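Local atomic coordinates of beta-galactosidase (Trichoderma reesei, PDB entry 3OG2), a protein that probably catalyses the hydrolysis of terminal non-reducing beta-D-galactose residues in beta-D-galactosides, as a glycoside hydrolase of family 35. Residues 21-24 / 25-28; 150-153 / 154-158; 261-264 / 265-269; 634-637 / 638-642. All blocks are in the same frame, centred on the assembly; numbering follows the deposited sequence. Where two conformers were deposited one is given.

Interaction 1: residues 21-24 / 25-28; sequences PLQN and IVTW
The loop that leads into strand 26-28 folds back on that strand, and Q23 makes the join by pressing its side-chain amide against the main chain of I25 and V26. OE1 of Q23 accepts the V26 N-H at 2.8 Å, nearly straight (173°), in the carbonyl plane and on a lone pair. NE2 of Q23 donates to V26 O, also at 2.8 Å, with that oxygen close to the plane of the amide. Two opposed bonds fix the rotation of the amide, and I25 N adds a weak third one to OE1. CG of Q23 stands between its own N and carbonyl carbon (chi1 39°), and a second bend at chi2 turns the amide toward the strand. Beside it, T27 CG2 lies 3.8 Å from Q23 O. The P21 ring crosses the W28 indole at a slant, CB being 4.0 Å from CZ3. I25 and T27 give their backbone bonds to H36 and F34, so V26 turns its N-H and C=O to the other flank, where Q23 meets them. A side-chain amide thus stands in for a neighbouring strand at the margin of the antiparallel 26-28/33-35 pair, an outlying part of the barrel sheet.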
loop_
_atom_site.group_PDB
_atom_site.type_symbol
_atom_site.label_atom_id
_atom_site.label_comp_id
_atom_site.label_asym_id
_atom_site.label_seq_id
_atom_site.Cartn_x
_atom_site.Cartn_y
_atom_site.Cartn_z
ATOM N N PRO A 21 5.394 -29.286 -8.526
ATOM C CA PRO A 21 4.708 -28.997 -7.252
ATOM C C PRO A 21 5.140 -29.999 -6.185
ATOM O O PRO A 21 5.423 -31.191 -6.507
ATOM C CB PRO A 21 3.229 -29.150 -7.636
ATOM C CG PRO A 21 3.237 -30.172 -8.734
ATOM C CD PRO A 21 4.467 -29.850 -9.543
ATOM N N LEU A 22 5.156 -29.523 -4.959
ATOM C CA LEU A 22 5.482 -30.399 -3.808
ATOM C C LEU A 22 4.227 -30.922 -3.111
ATOM O O LEU A 22 4.325 -31.678 -2.127
ATOM C CB LEU A 22 6.348 -29.616 -2.832
ATOM C CG LEU A 22 7.674 -29.193 -3.425
ATOM C CD1 LEU A 22 8.494 -28.424 -2.376
ATOM C CD2 LEU A 22 8.482 -30.395 -3.921
ATOM N N GLN A 23 3.073 -30.484 -3.578
ATOM C CA GLN A 23 1.760 -30.752 -3.007
ATOM C C GLN A 23 0.752 -30.632 -4.133
ATOM O O GLN A 23 1.095 -30.031 -5.158
ATOM C CB GLN A 23 1.435 -29.825 -1.810
ATOM C CG GLN A 23 1.910 -28.369 -1.984
ATOM C CD GLN A 23 1.118 -27.628 -3.048
ATOM O OE1 GLN A 23 -0.116 -27.721 -3.010
ATOM N NE2 GLN A 23 1.749 -26.948 -4.015
ATOM N N ASN A 24 -0.491 -31.049 -3.899
ATOM C CA ASN A 24 -1.394 -30.938 -5.054
ATOM C C ASN A 24 -2.553 -29.988 -4.780
ATOM O O ASN A 24 -3.534 -29.989 -5.514
ATOM C CB ASN A 24 -1.894 -32.302 -5.496
ATOM C CG ASN A 24 -2.846 -32.857 -4.494
ATOM O OD1 ASN A 24 -2.781 -32.544 -3.316
ATOM N ND2 ASN A 24 -3.779 -33.688 -4.969
ATOM N N ILE A 25 -2.449 -29.128 -3.782
ATOM C CA ILE A 25 -3.484 -28.116 -3.522
ATOM C C ILE A 25 -3.311 -26.933 -4.463
ATOM O O ILE A 25 -4.275 -26.446 -5.045
ATOM C CB ILE A 25 -3.391 -27.770 -2.030
ATOM C CG1 ILE A 25 -3.331 -29.062 -1.166
ATOM C CG2 ILE A 25 -4.495 -26.871 -1.527
ATOM C CD1 ILE A 25 -4.556 -29.937 -1.359
ATOM N N VAL A 26 -2.076 -26.460 -4.596
ATOM C CA VAL A 26 -1.775 -25.316 -5.473
ATOM C C VAL A 26 -0.830 -25.798 -6.558
ATOM O O VAL A 26 0.314 -26.143 -6.259
ATOM C CB VAL A 26 -1.152 -24.120 -4.722
ATOM C CG1 VAL A 26 -0.972 -22.915 -5.650
ATOM C CG2 VAL A 26 -2.021 -23.679 -3.531
ATOM N N THR A 27 -1.346 -25.850 -7.801
ATOM C CA THR A 27 -0.561 -26.345 -8.896
ATOM C C THR A 27 -0.661 -25.347 -10.045
ATOM O O THR A 27 -1.317 -24.283 -9.899
ATOM C CB THR A 27 -0.981 -27.773 -9.305
ATOM O OG1 THR A 27 -2.377 -27.788 -9.706
ATOM C CG2 THR A 27 -0.783 -28.784 -8.189
ATOM N N TRP A 28 -0.048 -25.628 -11.187
ATOM C CA TRP A 28 -0.039 -24.623 -12.253
ATOM C C TRP A 28 0.196 -25.348 -13.584
ATOM O O TRP A 28 0.761 -26.443 -13.591
ATOM C CB TRP A 28 1.024 -23.500 -12.043
ATOM C CG TRP A 28 2.420 -24.086 -12.141
ATOM C CD1 TRP A 28 3.186 -24.221 -13.273
ATOM C CD2 TRP A 28 3.172 -24.630 -11.042
ATOM N NE1 TRP A 28 4.363 -24.824 -12.986
ATOM C CE2 TRP A 28 4.390 -25.080 -11.627
ATOM C CE3 TRP A 28 2.977 -24.793 -9.655
ATOM C CZ2 TRP A 28 5.385 -25.667 -10.875
ATOM C CZ3 TRP A 28 3.998 -25.400 -8.956
ATOM C CH2 TRP A 28 5.181 -25.834 -9.543
#

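Interaction 2: residues 150-153 / 154-158; sequences TDNY and VAHIA
N152 and H156, one helical turn apart, share a single carbonyl: N152 O accepts both H156 N, at 3.1 Å, and the ring nitrogen H156 ND1, at 2.8 Å. The two donors arrive from opposite faces of the carbonyl plane, and the oxygen lies in the plane of the imidazole, at its edge. This assigns a proton to ND1 and fixes the ring's rotation. The N152 amide stands almost upright to that ring (82°), its OD1 only 2.9 Å from H156 CE1. On the buried flank I157 CG2 sits over one face of the Y153 ring, 3.9 Å from its centroid, a CH-pi contact. Y153 CG lies anti to its backbone N (chi1 167°), which carries the ring forward along the helix beside I157. The backbone carries ordinary alpha-helical bonding, such as I157 N to Y153 O at 2.8 Å. In the second shell Y153 OH bonds to P115 O while W79 stacks on the ring; N152 ND2 bonds to E83, and F89 stacks on H156. D151 OD1 reaches Y198 and Q202 of helix 193-205. Helix 144-163 is the crossover helix between parallel strands 110-116 and 172-177, and Y153 ties it to the first of them, in a beta-alpha-beta unit of the TIM barrel.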
loop_
_atom_site.group_PDB
_atom_site.type_symbol
_atom_site.label_atom_id
_atom_site.label_comp_id
_atom_site.label_asym_id
_atom_site.label_seq_id
_atom_site.Cartn_x
_atom_site.Cartn_y
_atom_site.Cartn_z
ATOM N N THR A 150 20.934 -13.677 8.082
ATOM C CA THR A 150 19.504 -13.790 7.716
ATOM C C THR A 150 18.840 -15.050 8.262
ATOM O O THR A 150 17.605 -15.189 8.202
ATOM C CB THR A 150 19.298 -13.795 6.192
ATOM O OG1 THR A 150 19.779 -15.023 5.623
ATOM C CG2 THR A 150 19.932 -12.612 5.491
ATOM N N ASP A 151 19.649 -15.999 8.745
ATOM C CA ASP A 151 19.102 -17.332 9.011
ATOM C C ASP A 151 18.044 -17.323 10.097
ATOM O O ASP A 151 17.008 -18.006 9.964
ATOM C CB ASP A 151 20.197 -18.304 9.488
ATOM C CG ASP A 151 21.088 -18.787 8.348
ATOM O OD1 ASP A 151 20.656 -18.825 7.175
ATOM O OD2 ASP A 151 22.224 -19.216 8.665
ATOM N N ASN A 152 18.258 -16.641 11.200
ATOM C CA ASN A 152 17.303 -16.673 12.301
ATOM C C ASN A 152 15.985 -16.058 11.846
ATOM O O ASN A 152 14.911 -16.618 12.149
ATOM C CB ASN A 152 17.900 -15.889 13.491
ATOM C CG ASN A 152 17.028 -16.032 14.729
ATOM O OD1 ASN A 152 16.588 -17.116 15.107
ATOM N ND2 ASN A 152 16.783 -14.912 15.414
ATOM N N TYR A 153 16.015 -14.947 11.146
ATOM C CA TYR A 153 14.779 -14.316 10.691
ATOM C C TYR A 153 14.061 -15.241 9.749
ATOM O O TYR A 153 12.842 -15.460 9.899
ATOM C CB TYR A 153 15.143 -12.978 9.968
ATOM C CG TYR A 153 13.960 -12.452 9.202
ATOM C CD1 TYR A 153 12.829 -11.917 9.871
ATOM C CD2 TYR A 153 13.944 -12.470 7.809
ATOM C CE1 TYR A 153 11.731 -11.436 9.104
ATOM C CE2 TYR A 153 12.885 -12.014 7.079
ATOM C CZ TYR A 153 11.780 -11.494 7.727
ATOM O OH TYR A 153 10.720 -11.024 6.998
ATOM N N VAL A 154 14.743 -15.822 8.763
ATOM C CA VAL A 154 13.974 -16.643 7.802
ATOM C C VAL A 154 13.431 -17.871 8.465
ATOM O O VAL A 154 12.268 -18.269 8.231
ATOM C CB VAL A 154 14.786 -16.976 6.532
ATOM C CG1 VAL A 154 13.920 -17.791 5.590
ATOM C CG2 VAL A 154 15.282 -15.654 5.894
ATOM N N ALA A 155 14.209 -18.508 9.358
ATOM C CA ALA A 155 13.714 -19.693 10.028
ATOM C C ALA A 155 12.431 -19.395 10.773
ATOM O O ALA A 155 11.480 -20.195 10.738
ATOM C CB ALA A 155 14.792 -20.235 10.966
ATOM N N HIS A 156 12.389 -18.253 11.460
ATOM C CA HIS A 156 11.210 -17.907 12.232
ATOM C C HIS A 156 10.053 -17.492 11.336
ATOM O O HIS A 156 8.920 -17.983 11.477
ATOM C CB HIS A 156 11.515 -16.733 13.212
ATOM C CG HIS A 156 12.213 -17.242 14.423
ATOM N ND1 HIS A 156 13.585 -17.452 14.525
ATOM C CD2 HIS A 156 11.674 -17.556 15.635
ATOM C CE1 HIS A 156 13.850 -17.913 15.761
ATOM N NE2 HIS A 156 12.706 -17.983 16.443
ATOM N N ILE A 157 10.291 -16.540 10.399
ATOM C CA ILE A 157 9.142 -16.022 9.638
ATOM C C ILE A 157 8.630 -17.062 8.655
ATOM O O ILE A 157 7.410 -17.163 8.430
ATOM C CB ILE A 157 9.494 -14.680 8.954
ATOM C CG1 ILE A 157 8.214 -13.908 8.595
ATOM C CG2 ILE A 157 10.378 -14.852 7.707
ATOM C CD1 ILE A 157 7.438 -13.392 9.788
ATOM N N ALA A 158 9.507 -17.867 8.043
ATOM C CA ALA A 158 9.019 -18.848 7.083
ATOM C C ALA A 158 8.326 -19.950 7.821
ATOM O O ALA A 158 7.402 -20.540 7.242
ATOM C CB ALA A 158 10.144 -19.331 6.176
#

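Interaction 3: residues 261-264 / 265-269; sequences WRQD and HLNIS
R262 spreads its guanidinium over the isobutyl end of L266, one turn further along helix 261-268. L266 CD1 lies 3.6 Å above the guanidinium plane, displaced toward the rim, and 3.8 Å from R262 NE; the other branch, CD2, comes within 3.8 Å of NH1. The two chains cross at a slant, and a bend at chi2 (66°) in R262 brings the flat group round to the leucine, so that the methyls cover part of one face.

Q263 and N267 make the next i to i+4 pair. NE2 of Q263 donates to N267 OD1 at 2.9 Å, close to straight (163°). The acceptor lies in the plane of the Q263 amide, but the donor stands well above the N267 carbonyl plane, not on a lone pair; the two amide planes are 45° apart. The second N267 branch is also held: ND2 donates to a water (2.9 Å), which donates to D264 OD1 (2.8 Å), so both polar atoms of N267 have partners in this turn. D264 OD2 bonds back to T260, just before the helix.

Backbone bonds of the alpha-helical pattern join the turns, including H265 N to W261 O at 2.9 Å, and the helix ends at I268, S269 being the first residue to leave helical backbone angles.

Within the beta-alpha-beta unit formed by strand 236-239, this helix and strand 275-280, W261 packs inward on L276 and F279 and edge-to-face with H237, H265 meets F274, and R262 touches T379 and P380 of strand 379-380.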
loop_
_atom_site.group_PDB
_atom_site.type_symbol
_atom_site.label_atom_id
_atom_site.label_comp_id
_atom_site.label_asym_id
_atom_site.label_seq_id
_atom_site.Cartn_x
_atom_site.Cartn_y
_atom_site.Cartn_z
ATOM N N TRP A 261 5.248 -7.977 -23.447
ATOM C CA TRP A 261 5.277 -8.945 -22.354
ATOM C C TRP A 261 4.741 -10.323 -22.741
ATOM O O TRP A 261 5.185 -11.308 -22.117
ATOM C CB TRP A 261 4.573 -8.322 -21.150
ATOM C CG TRP A 261 5.374 -7.267 -20.472
ATOM C CD1 TRP A 261 6.676 -6.943 -20.650
ATOM C CD2 TRP A 261 4.887 -6.365 -19.457
ATOM N NE1 TRP A 261 7.053 -5.895 -19.833
ATOM C CE2 TRP A 261 5.959 -5.538 -19.085
ATOM C CE3 TRP A 261 3.612 -6.221 -18.853
ATOM C CZ2 TRP A 261 5.851 -4.535 -18.103
ATOM C CZ3 TRP A 261 3.511 -5.230 -17.888
ATOM C CH2 TRP A 261 4.597 -4.405 -17.524
ATOM N N ARG A 262 3.785 -10.413 -23.665
ATOM C CA ARG A 262 3.348 -11.766 -24.066
ATOM C C ARG A 262 4.525 -12.517 -24.666
ATOM O O ARG A 262 4.822 -13.663 -24.336
ATOM C CB ARG A 262 2.180 -11.627 -25.050
ATOM C CG ARG A 262 1.865 -12.942 -25.748
ATOM C CD ARG A 262 1.346 -14.001 -24.761
ATOM N NE ARG A 262 1.001 -15.199 -25.576
ATOM C CZ ARG A 262 0.818 -16.434 -25.170
ATOM N NH1 ARG A 262 0.944 -16.664 -23.846
ATOM N NH2 ARG A 262 0.533 -17.363 -26.089
ATOM N N GLN A 263 5.228 -11.893 -25.617
ATOM C CA GLN A 263 6.390 -12.558 -26.242
ATOM C C GLN A 263 7.518 -12.762 -25.233
ATOM O O GLN A 263 8.161 -13.830 -25.256
ATOM C CB GLN A 263 6.933 -11.738 -27.420
ATOM C CG GLN A 263 7.974 -12.575 -28.188
ATOM C CD GLN A 263 7.403 -13.893 -28.733
ATOM O OE1 GLN A 263 6.369 -13.892 -29.409
ATOM N NE2 GLN A 263 8.077 -15.036 -28.470
ATOM N N ASP A 264 7.774 -11.798 -24.360
ATOM C CA ASP A 264 8.811 -12.023 -23.342
ATOM C C ASP A 264 8.436 -13.241 -22.495
ATOM O O ASP A 264 9.307 -14.022 -22.151
ATOM C CB ASP A 264 8.920 -10.817 -22.432
ATOM C CG ASP A 264 9.424 -9.567 -23.094
ATOM O OD1 ASP A 264 10.208 -9.685 -24.091
ATOM O OD2 ASP A 264 9.102 -8.455 -22.618
ATOM N N HIS A 265 7.159 -13.403 -22.181
ATOM C CA HIS A 265 6.721 -14.529 -21.350
ATOM C C HIS A 265 6.993 -15.840 -22.064
ATOM O O HIS A 265 7.519 -16.827 -21.521
ATOM C CB HIS A 265 5.203 -14.362 -21.062
ATOM C CG HIS A 265 4.768 -15.602 -20.313
ATOM N ND1 HIS A 265 5.285 -15.891 -19.062
ATOM C CD2 HIS A 265 3.958 -16.620 -20.642
ATOM C CE1 HIS A 265 4.753 -17.072 -18.659
ATOM N NE2 HIS A 265 3.949 -17.518 -19.595
ATOM N N LEU A 266 6.635 -15.895 -23.355
ATOM C CA LEU A 266 6.911 -17.094 -24.134
ATOM C C LEU A 266 8.394 -17.356 -24.260
ATOM O O LEU A 266 8.787 -18.519 -24.344
ATOM C CB LEU A 266 6.321 -16.940 -25.531
ATOM C CG LEU A 266 4.768 -16.953 -25.511
ATOM C CD1 LEU A 266 4.257 -16.602 -26.911
ATOM C CD2 LEU A 266 4.222 -18.255 -24.942
ATOM N N ASN A 267 9.219 -16.313 -24.287
ATOM C CA ASN A 267 10.660 -16.516 -24.425
ATOM C C ASN A 267 11.272 -17.022 -23.125
ATOM O O ASN A 267 12.256 -17.790 -23.088
ATOM C CB ASN A 267 11.326 -15.193 -24.785
ATOM C CG ASN A 267 11.031 -14.721 -26.168
ATOM O OD1 ASN A 267 10.586 -15.515 -27.021
ATOM N ND2 ASN A 267 11.251 -13.436 -26.418
ATOM N N ILE A 268 10.755 -16.575 -21.992
ATOM C CA ILE A 268 11.370 -16.803 -20.698
ATOM C C ILE A 268 10.781 -18.022 -19.987
ATOM O O ILE A 268 11.582 -18.796 -19.427
ATOM C CB ILE A 268 11.235 -15.565 -19.771
ATOM C CG1 ILE A 268 12.020 -14.386 -20.351
ATOM C CG2 ILE A 268 11.614 -15.846 -18.315
ATOM C CD1 ILE A 268 11.675 -13.033 -19.718
ATOM N N SER A 269 9.464 -18.150 -19.873
ATOM C CA SER A 269 8.923 -19.215 -19.004
ATOM C C SER A 269 7.574 -19.668 -19.551
ATOM O O SER A 269 6.528 -19.453 -18.926
ATOM C CB SER A 269 8.749 -18.699 -17.559
ATOM O OG SER A 269 8.557 -19.844 -16.703
HETATM O O HOH W 1 12.223 -11.561 -24.414
#

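Interaction 4: residues 634-637 / 638-642; sequences SVSE and LGDWI
Backbone bonds set the frame in which S634 and I642 pair. These two form an antiparallel hydrogen-bonded pair, S634 N to I642 O and I642 N to S634 O both at 2.8 Å. The next pair, V635 with W641, is non-hydrogen-bonded, its CA atoms 4.8 Å apart. Beyond it S636 N donates to D640 O at 2.9 Å, and G639 N returns to S636 O at 2.9 Å, closing a type I turn from S636 to G639. G639 has left-handed backbone angles (87°/15°), at which a beta carbon would press on the preceding carbonyl oxygen.

The side-chain hydroxyl of S636 reinforces the turn from within. Its OG accepts the D640 N-H at 3.1 Å and the L638 N-H at 3.3 Å, the latter an ST turn; both bonds are bent. OG reaches them by standing between the backbone N and carbonyl carbon of S636, with chi1 at 81°. A water held by S636 OG also donates to D640 OD2, at 2.6 Å. The D640 carboxylate is further anchored by Y548 and by a salt bridge to K480.

Apolar contact is slight: V635 CG2 lies 4.1 Å from W641 CD1, the two side chains running alongside each other on the same face of the sheet. W641 stacks on Y633, and L638 leans on I512 and V539 of an adjacent sheet.

The combination of type I turn, left-handed glycine and S636-D640 bond is the classic 3:5 hairpin with a G1 bulge, here joining strands 629-635 and 641-643 within domain 3.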
loop_
_atom_site.group_PDB
_atom_site.type_symbol
_atom_site.label_atom_id
_atom_site.label_comp_id
_atom_site.label_asym_id
_atom_site.label_seq_id
_atom_site.Cartn_x
_atom_site.Cartn_y
_atom_site.Cartn_z
ATOM N N SER A 634 -39.609 -3.580 -1.272
ATOM C CA SER A 634 -40.523 -3.635 -2.388
ATOM C C SER A 634 -40.038 -4.766 -3.297
ATOM O O SER A 634 -38.826 -4.971 -3.436
ATOM C CB SER A 634 -40.517 -2.356 -3.226
ATOM O OG SER A 634 -40.831 -1.195 -2.459
ATOM N N VAL A 635 -40.931 -5.508 -3.916
ATOM C CA VAL A 635 -40.557 -6.556 -4.856
ATOM C C VAL A 635 -40.902 -6.146 -6.271
ATOM O O VAL A 635 -42.034 -5.795 -6.566
ATOM C CB VAL A 635 -41.286 -7.881 -4.526
ATOM C CG1 VAL A 635 -40.842 -9.003 -5.464
ATOM C CG2 VAL A 635 -41.082 -8.229 -3.069
ATOM N N SER A 636 -39.935 -6.235 -7.191
ATOM C CA SER A 636 -40.133 -5.868 -8.566
ATOM C C SER A 636 -40.744 -7.037 -9.315
ATOM O O SER A 636 -40.754 -8.149 -8.795
ATOM C CB SER A 636 -38.827 -5.426 -9.218
ATOM O OG SER A 636 -38.073 -6.572 -9.608
ATOM N N GLU A 637 -41.248 -6.823 -10.522
ATOM C CA GLU A 637 -41.863 -7.896 -11.300
ATOM C C GLU A 637 -40.854 -8.979 -11.667
ATOM O O GLU A 637 -41.302 -10.066 -12.026
ATOM C CB GLU A 637 -42.491 -7.343 -12.595
ATOM C CG GLU A 637 -41.525 -6.668 -13.543
ATOM C CD GLU A 637 -42.177 -6.015 -14.749
ATOM O OE1 GLU A 637 -42.763 -6.763 -15.598
ATOM O OE2 GLU A 637 -42.087 -4.752 -14.822
ATOM N N LEU A 638 -39.567 -8.695 -11.597
ATOM C CA LEU A 638 -38.488 -9.652 -11.844
ATOM C C LEU A 638 -38.060 -10.341 -10.562
ATOM O O LEU A 638 -37.133 -11.172 -10.546
ATOM C CB LEU A 638 -37.288 -8.910 -12.470
ATOM C CG LEU A 638 -37.567 -8.331 -13.876
ATOM C CD1 LEU A 638 -36.332 -7.621 -14.389
ATOM C CD2 LEU A 638 -38.021 -9.441 -14.777
ATOM N N GLY A 639 -38.642 -9.974 -9.419
ATOM C CA GLY A 639 -38.317 -10.641 -8.142
ATOM C C GLY A 639 -37.111 -9.994 -7.475
ATOM O O GLY A 639 -36.539 -10.608 -6.562
ATOM N N ASP A 640 -36.690 -8.791 -7.885
ATOM C CA ASP A 640 -35.602 -8.113 -7.155
ATOM C C ASP A 640 -36.212 -7.404 -5.950
ATOM O O ASP A 640 -37.401 -7.045 -5.958
ATOM C CB ASP A 640 -34.910 -7.119 -8.077
ATOM C CG ASP A 640 -34.328 -7.790 -9.297
ATOM O OD1 ASP A 640 -33.908 -8.961 -9.187
ATOM O OD2 ASP A 640 -34.210 -7.206 -10.376
ATOM N N TRP A 641 -35.421 -7.204 -4.939
ATOM C CA TRP A 641 -35.891 -6.518 -3.744
ATOM C C TRP A 641 -35.337 -5.104 -3.715
ATOM O O TRP A 641 -34.120 -4.929 -3.902
ATOM C CB TRP A 641 -35.449 -7.254 -2.508
ATOM C CG TRP A 641 -36.119 -8.569 -2.285
ATOM C CD1 TRP A 641 -37.063 -9.177 -3.049
ATOM C CD2 TRP A 641 -35.843 -9.426 -1.178
ATOM N NE1 TRP A 641 -37.384 -10.373 -2.461
ATOM C CE2 TRP A 641 -36.672 -10.573 -1.321
ATOM C CE3 TRP A 641 -34.957 -9.333 -0.084
ATOM C CZ2 TRP A 641 -36.646 -11.619 -0.385
ATOM C CZ3 TRP A 641 -34.961 -10.396 0.830
ATOM C CH2 TRP A 641 -35.779 -11.495 0.674
ATOM N N ILE A 642 -36.177 -4.105 -3.433
ATOM C CA ILE A 642 -35.672 -2.733 -3.314
ATOM C C ILE A 642 -35.953 -2.287 -1.880
ATOM O O ILE A 642 -37.122 -2.214 -1.452
ATOM C CB ILE A 642 -36.289 -1.772 -4.319
ATOM C CG1 ILE A 642 -36.047 -2.292 -5.749
ATOM C CG2 ILE A 642 -35.695 -0.382 -4.143
ATOM C CD1 ILE A 642 -37.385 -2.447 -6.438
HETATM O O HOH W 2 -36.118 -5.522 -10.932
#

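All four contacts are local, and none touches another. Interactions 1 and 3 come nearest, about 7 Å between closest atoms, and share T272: W28 packs on it, while S269 OG and, weakly, H265 NE2 bond to it. Interactions 2 and 3 lie on two barrel helices, the centres of the contacts about 33 Å apart, yet each has a residue near the galactose site. The Y153 side chain is about 6 Å from that of I119, and the W261 side chain about 9 Å from that of E278; both I119 and E278 bind galactose, though no galactose is bound in this model. Interaction 4 is remote, its nearest atoms at least about 35 Å from those of the others.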